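Local structure of exodeoxyribonuclease (Neisseria meningitidis, 2JC5) at residues A[190-193]-A[194-198]; A[38-41]-A[42-45]; A[133-136]-A[137-141]. The protein probably cleaves the phosphodiester backbone of DNA at apurinic and apyrimidinic sites, and may also act as a 3'-5' exonuclease, as a metal-dependent repair enzyme of the AP/ExoA family. All coordinates share one frame; numbering follows the deposited sequence.

Interaction 1: A[190-193]-A[194-198]; sequences DMWR and TLYPD
Thr194 N gives its proton to Asp190 O at 3.0 Å. Two further i to i+4 bonds of the short helix 191-195 follow, Leu195 N to Met191 O and Tyr196 N to Trp192 O, both 2.9 Å. Asp190 is its N-cap residue; its carboxylate forms a salt bridge with Arg219 of strand 217-225. A water joins Asp190 N to Thr194 OG1, linking the Thr194 hydroxyl to the backbone N of the N-cap residue. The chain of Arg193, bent at chi2 (55°) and chi3 (58°), hooks forward toward the C-terminal end of the helix. NH1 thereby reaches Tyr196 O at 2.8 Å, near the guanidinium plane but through a weak, bent hydrogen bond, and also bonds Val199 O, while NH2 pairs with Asp158. Pro197 CA adds a CA-H...O contact of 3.3 Å to Arg193 O. In the DNase I-like fold of this enzyme the short helix packs on strands 217-225, 233-238 and 250-254. Trp192 and Tyr196 form an edge-to-face pair: CD2 of Tyr196 stands over one face of the indole, offset toward its rim, 3.8 Å from Trp192 CH2, with the ring planes at 63°. Trp192 NE1 bonds Val199 O and Tyr196 OH bonds Ala236 N. The bent chain of Met191 brings CE to 4.1 Å from Leu195 CG, and both of these side chains touch strand 233-238.

Interaction 2: A[38-41]-A[42-45]; sequences KAQE and ADLS
Gln40 and Asp43 bond each other across a short 3-10 turn, 41-43, in the loop between strand 31-35 and helix 46-49 of the DNase I-like fold, with Asp43 OD2 accepting Gln40 N at the start of the turn. After Ala42, whose methyl group points outward, Asp43 folds its side chain back toward that start. With CG beside the backbone N (chi1 -54°), OD2 receives Gln40 N at 2.9 Å on its anti side, 15° out of the carboxylate plane. Asp43 N returns a bond of 2.9 Å to Gln40 O, so these two residues grip each other twice. Their side chains lie alongside and point the same way, amide and carboxylate planes 10° apart. The Gln40 amide turns its NE2 to Ala61 O, while Arg13 makes a long, weak ion pair with Asp43 OD1. Next, Leu44 N bonds Glu41 O at 3.1 Å. Its side chain turns inward to touch Ile12 of helix 12-17, and CD2 comes to 3.8 Å from Ala39 CB. A water donates to both Glu41 O, at 2.8 Å, and Leu44 O, at 3.0 Å.

Interaction 3: A[133-136]-A[137-141]; sequences MLEA and MKNEG
Met137 meets Leu134 obliquely: the two side chains cross, and Met137 CE comes to 3.9 Å from Leu134 CD2. A bend at chi3 (-69°) turns this methyl back along the helix toward the preceding turn, where it also lies 3.6 Å from Met133 O. CB, CG and CE of Met137 all lie near that oxygen, which accepts Met137 N at 2.8 Å. Leu134 carries the packing further, onto Trp178 and Val182 of helix 173-184, and Met137 rests against Arg97 of strand 95-100. Glu135 and Asn139 are arranged differently. They lie side by side and point the same way, their carboxylate and amide planes turned 38° apart, without a direct polar bond between their ends. A water closes the gap, donating to Glu135 OE2 at 2.8 Å and accepting from Asn139 ND2 at 3.0 Å. In the backbone, Asn139 N bonds Glu135 O at 3.1 Å and has a second, weak bond to Ala136 O. Leu134 O takes Lys138 N and also the indole NE1 of Trp188. Farther along, Glu140 sends its carboxylate to a salt bridge with Arg97. Gly141, with positive phi, leaves the helical conformation and leads the chain toward strand 143-147. This is the C-terminal end of the helix of a beta-alpha-beta unit, in which helix 117-139 connects strand 103-109 to its parallel neighbour 143-147.

The three contacts follow one another along the chain in the order 38-45, 133-141, 190-198, with no direct touch between them. Interactions 1 and 2 lie on opposite sides of the chain's centre, their own centres about 35 Å apart. Interactions 1 and 3 come nearer, to about 10 Å between closest atoms. Interaction 2 follows closely in sequence after Glu36, which with Asn10 binds the magnesium ion; the side chain of Ala39 is about 13 Å from that ion. In interaction 1 the side chain of Trp192 is about 9 Å from that of Asp221, a residue predicted to matter for catalysis. Interaction 3 is remote from these sites.

Interaction 1: A[190-193]-A[194-198]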
# COMPACT_ATOMS: atom_id res chain seq x y z
N ASP A 190 12.40 -0.52 -3.57
CA ASP A 190 11.29 0.39 -3.84
C ASP A 190 11.04 0.24 -5.34
O ASP A 190 11.78 0.77 -6.17
CB ASP A 190 11.73 1.80 -3.42
CG ASP A 190 10.76 2.87 -3.79
OD1 ASP A 190 9.79 2.58 -4.52
OD2 ASP A 190 11.00 4.02 -3.32
N MET A 191 10.00 -0.50 -5.69
CA MET A 191 9.90 -0.99 -7.06
C MET A 191 9.77 0.13 -8.08
O MET A 191 10.40 0.09 -9.14
CB MET A 191 8.75 -1.98 -7.21
CG MET A 191 8.98 -3.01 -8.29
SD MET A 191 10.44 -4.08 -8.04
CE MET A 191 11.66 -3.42 -9.19
N TRP A 192 8.95 1.13 -7.76
CA TRP A 192 8.76 2.25 -8.67
C TRP A 192 10.07 2.98 -8.93
O TRP A 192 10.44 3.27 -10.08
CB TRP A 192 7.74 3.26 -8.12
CG TRP A 192 7.59 4.41 -9.05
CD1 TRP A 192 8.26 5.59 -9.02
CD2 TRP A 192 6.77 4.43 -10.23
NE1 TRP A 192 7.88 6.38 -10.11
CE2 TRP A 192 6.96 5.68 -10.86
CE3 TRP A 192 5.88 3.52 -10.81
CZ2 TRP A 192 6.30 6.05 -12.01
CZ3 TRP A 192 5.22 3.89 -11.96
CH2 TRP A 192 5.44 5.14 -12.56
N ARG A 193 10.79 3.31 -7.86
CA ARG A 193 11.98 4.14 -7.99
C ARG A 193 13.08 3.37 -8.69
O ARG A 193 13.89 3.96 -9.41
CB ARG A 193 12.44 4.62 -6.62
CG ARG A 193 13.63 5.52 -6.61
CD ARG A 193 13.49 6.73 -7.46
NE ARG A 193 12.35 7.56 -7.10
CZ ARG A 193 11.40 7.99 -7.94
NH1 ARG A 193 11.38 7.66 -9.22
NH2 ARG A 193 10.42 8.76 -7.46
N THR A 194 13.10 2.05 -8.50
CA THR A 194 14.09 1.22 -9.17
C THR A 194 13.79 1.10 -10.65
O THR A 194 14.71 1.19 -11.48
CB THR A 194 14.20 -0.14 -8.46
OG1 THR A 194 14.82 0.07 -7.19
CG2 THR A 194 15.05 -1.12 -9.25
N LEU A 195 12.53 0.89 -11.00
CA LEU A 195 12.13 0.80 -12.41
C LEU A 195 12.35 2.11 -13.16
O LEU A 195 12.77 2.09 -14.32
CB LEU A 195 10.66 0.40 -12.56
CG LEU A 195 10.34 -1.07 -12.29
CD1 LEU A 195 8.85 -1.30 -12.16
CD2 LEU A 195 10.93 -1.95 -13.40
N TYR A 196 12.02 3.24 -12.52
CA TYR A 196 11.98 4.55 -13.18
C TYR A 196 12.67 5.60 -12.30
O TYR A 196 12.02 6.40 -11.65
CB TYR A 196 10.52 4.95 -13.44
CG TYR A 196 9.75 3.91 -14.19
CD1 TYR A 196 10.17 3.46 -15.43
CD2 TYR A 196 8.61 3.32 -13.65
CE1 TYR A 196 9.47 2.47 -16.13
CE2 TYR A 196 7.92 2.33 -14.33
CZ TYR A 196 8.35 1.90 -15.57
OH TYR A 196 7.63 0.92 -16.23
N PRO A 197 14.00 5.57 -12.26
CA PRO A 197 14.76 6.43 -11.36
C PRO A 197 14.40 7.91 -11.38
O PRO A 197 14.49 8.56 -10.34
CB PRO A 197 16.19 6.22 -11.84
CG PRO A 197 16.18 4.81 -12.32
CD PRO A 197 14.88 4.65 -13.00
N ASP A 198 14.02 8.44 -12.54
CA ASP A 198 13.81 9.87 -12.71
C ASP A 198 12.37 10.29 -12.83
O ASP A 198 12.09 11.45 -13.09
CB ASP A 198 14.58 10.34 -13.96
CG ASP A 198 16.06 10.15 -13.80
OD1 ASP A 198 16.58 10.54 -12.73
OD2 ASP A 198 16.70 9.58 -14.71
O HOH W 1 14.94 0.64 -4.39

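Interaction 2: A[38-41]-A[42-45]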
# COMPACT_ATOMS: atom_id res chain seq x y z
N LYS A 38 -12.51 1.94 5.37
CA LYS A 38 -13.46 2.78 6.13
C LYS A 38 -14.76 2.02 6.36
O LYS A 38 -15.85 2.59 6.24
CB LYS A 38 -13.78 4.12 5.44
CG LYS A 38 -12.65 5.13 5.29
CD LYS A 38 -13.25 6.50 4.85
CE LYS A 38 -12.23 7.58 4.66
NZ LYS A 38 -12.91 8.89 4.52
N ALA A 39 -14.65 0.74 6.68
CA ALA A 39 -15.79 -0.16 6.76
C ALA A 39 -15.40 -1.30 7.66
O ALA A 39 -14.25 -1.73 7.64
CB ALA A 39 -16.18 -0.68 5.36
N GLN A 40 -16.36 -1.78 8.46
CA GLN A 40 -16.21 -3.03 9.18
C GLN A 40 -16.85 -4.16 8.38
O GLN A 40 -17.51 -3.92 7.38
CB GLN A 40 -16.83 -2.89 10.55
CG GLN A 40 -16.16 -1.79 11.32
CD GLN A 40 -16.79 -1.54 12.63
OE1 GLN A 40 -18.01 -1.54 12.77
NE2 GLN A 40 -15.94 -1.29 13.63
N GLU A 41 -16.65 -5.39 8.82
CA GLU A 41 -17.12 -6.53 8.05
C GLU A 41 -18.63 -6.45 7.76
O GLU A 41 -19.07 -6.73 6.64
CB GLU A 41 -16.75 -7.84 8.74
CG GLU A 41 -16.96 -9.08 7.89
CD GLU A 41 -16.28 -10.32 8.45
OE1 GLU A 41 -15.13 -10.22 8.96
OE2 GLU A 41 -16.90 -11.40 8.35
N ALA A 42 -19.39 -6.00 8.75
CA ALA A 42 -20.84 -5.85 8.61
C ALA A 42 -21.26 -4.87 7.52
O ALA A 42 -22.38 -4.94 7.02
CB ALA A 42 -21.46 -5.43 9.95
N ASP A 43 -20.36 -3.94 7.17
CA ASP A 43 -20.62 -2.93 6.15
C ASP A 43 -20.22 -3.34 4.75
O ASP A 43 -20.53 -2.63 3.79
CB ASP A 43 -19.84 -1.64 6.45
CG ASP A 43 -20.08 -1.11 7.83
OD1 ASP A 43 -21.25 -0.89 8.21
OD2 ASP A 43 -19.08 -0.82 8.53
N LEU A 44 -19.49 -4.45 4.62
CA LEU A 44 -18.99 -4.87 3.33
C LEU A 44 -20.04 -5.69 2.60
O LEU A 44 -20.55 -6.67 3.14
CB LEU A 44 -17.74 -5.73 3.48
CG LEU A 44 -16.52 -5.11 4.16
CD1 LEU A 44 -15.45 -6.16 4.37
CD2 LEU A 44 -15.96 -3.90 3.39
N SER A 45 -20.32 -5.30 1.36
CA SER A 45 -21.18 -6.08 0.50
C SER A 45 -20.40 -7.29 -0.03
O SER A 45 -19.17 -7.35 0.09
CB SER A 45 -21.69 -5.21 -0.65
OG SER A 45 -22.40 -4.08 -0.16
O HOH W 2 -20.49 -1.28 11.17
O HOH W 3 -21.13 -8.27 5.58

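Interaction 3: A[133-136]-A[137-141]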
# COMPACT_ATOMS: atom_id res chain seq x y z
N MET A 133 9.92 -6.69 11.65
CA MET A 133 9.09 -7.59 10.85
C MET A 133 9.56 -7.59 9.40
O MET A 133 9.64 -8.63 8.77
CB MET A 133 7.62 -7.19 10.92
CG MET A 133 7.05 -7.33 12.30
SD MET A 133 5.33 -6.84 12.36
CE MET A 133 4.65 -7.79 11.01
N LEU A 134 9.87 -6.41 8.88
CA LEU A 134 10.45 -6.29 7.54
C LEU A 134 11.79 -7.01 7.43
O LEU A 134 12.08 -7.64 6.44
CB LEU A 134 10.59 -4.82 7.15
CG LEU A 134 9.32 -4.06 6.77
CD1 LEU A 134 9.59 -2.58 6.73
CD2 LEU A 134 8.71 -4.55 5.44
N GLU A 135 12.60 -6.93 8.49
CA GLU A 135 13.87 -7.62 8.54
C GLU A 135 13.67 -9.13 8.53
O GLU A 135 14.30 -9.84 7.76
CB GLU A 135 14.66 -7.20 9.79
CG GLU A 135 16.06 -7.81 9.80
CD GLU A 135 16.98 -7.18 10.81
OE1 GLU A 135 16.48 -6.64 11.81
OE2 GLU A 135 18.21 -7.29 10.60
N ALA A 136 12.79 -9.61 9.39
CA ALA A 136 12.49 -11.03 9.43
C ALA A 136 11.91 -11.54 8.12
O ALA A 136 12.30 -12.60 7.64
CB ALA A 136 11.54 -11.33 10.58
N MET A 137 11.00 -10.76 7.54
CA MET A 137 10.40 -11.13 6.26
C MET A 137 11.47 -11.26 5.17
O MET A 137 11.44 -12.23 4.42
CB MET A 137 9.30 -10.15 5.83
CG MET A 137 7.97 -10.47 6.50
SD MET A 137 6.60 -9.59 5.80
CE MET A 137 7.02 -7.96 6.36
N LYS A 138 12.40 -10.30 5.10
CA LYS A 138 13.49 -10.31 4.10
C LYS A 138 14.35 -11.56 4.30
O LYS A 138 14.83 -12.15 3.35
CB LYS A 138 14.34 -9.02 4.22
CG LYS A 138 15.65 -8.97 3.40
CD LYS A 138 15.46 -8.50 1.96
CE LYS A 138 16.80 -8.29 1.25
NZ LYS A 138 17.87 -9.29 1.61
N ASN A 139 14.50 -11.99 5.54
CA ASN A 139 15.33 -13.15 5.84
C ASN A 139 14.63 -14.48 5.61
O ASN A 139 15.30 -15.52 5.66
CB ASN A 139 15.85 -13.07 7.27
CG ASN A 139 16.95 -12.04 7.45
OD1 ASN A 139 17.73 -11.77 6.52
ND2 ASN A 139 17.04 -11.47 8.64
N GLU A 140 13.33 -14.48 5.35
CA GLU A 140 12.62 -15.73 5.02
C GLU A 140 13.15 -16.39 3.75
O GLU A 140 13.05 -17.61 3.59
CB GLU A 140 11.12 -15.49 4.86
CG GLU A 140 10.37 -15.08 6.14
CD GLU A 140 8.88 -14.87 5.92
OE1 GLU A 140 8.31 -15.55 5.04
OE2 GLU A 140 8.26 -14.04 6.62
N GLY A 141 13.68 -15.59 2.82
CA GLY A 141 14.15 -16.11 1.54
C GLY A 141 13.06 -16.40 0.53
O GLY A 141 13.32 -17.01 -0.50
O HOH W 4 19.18 -9.54 9.29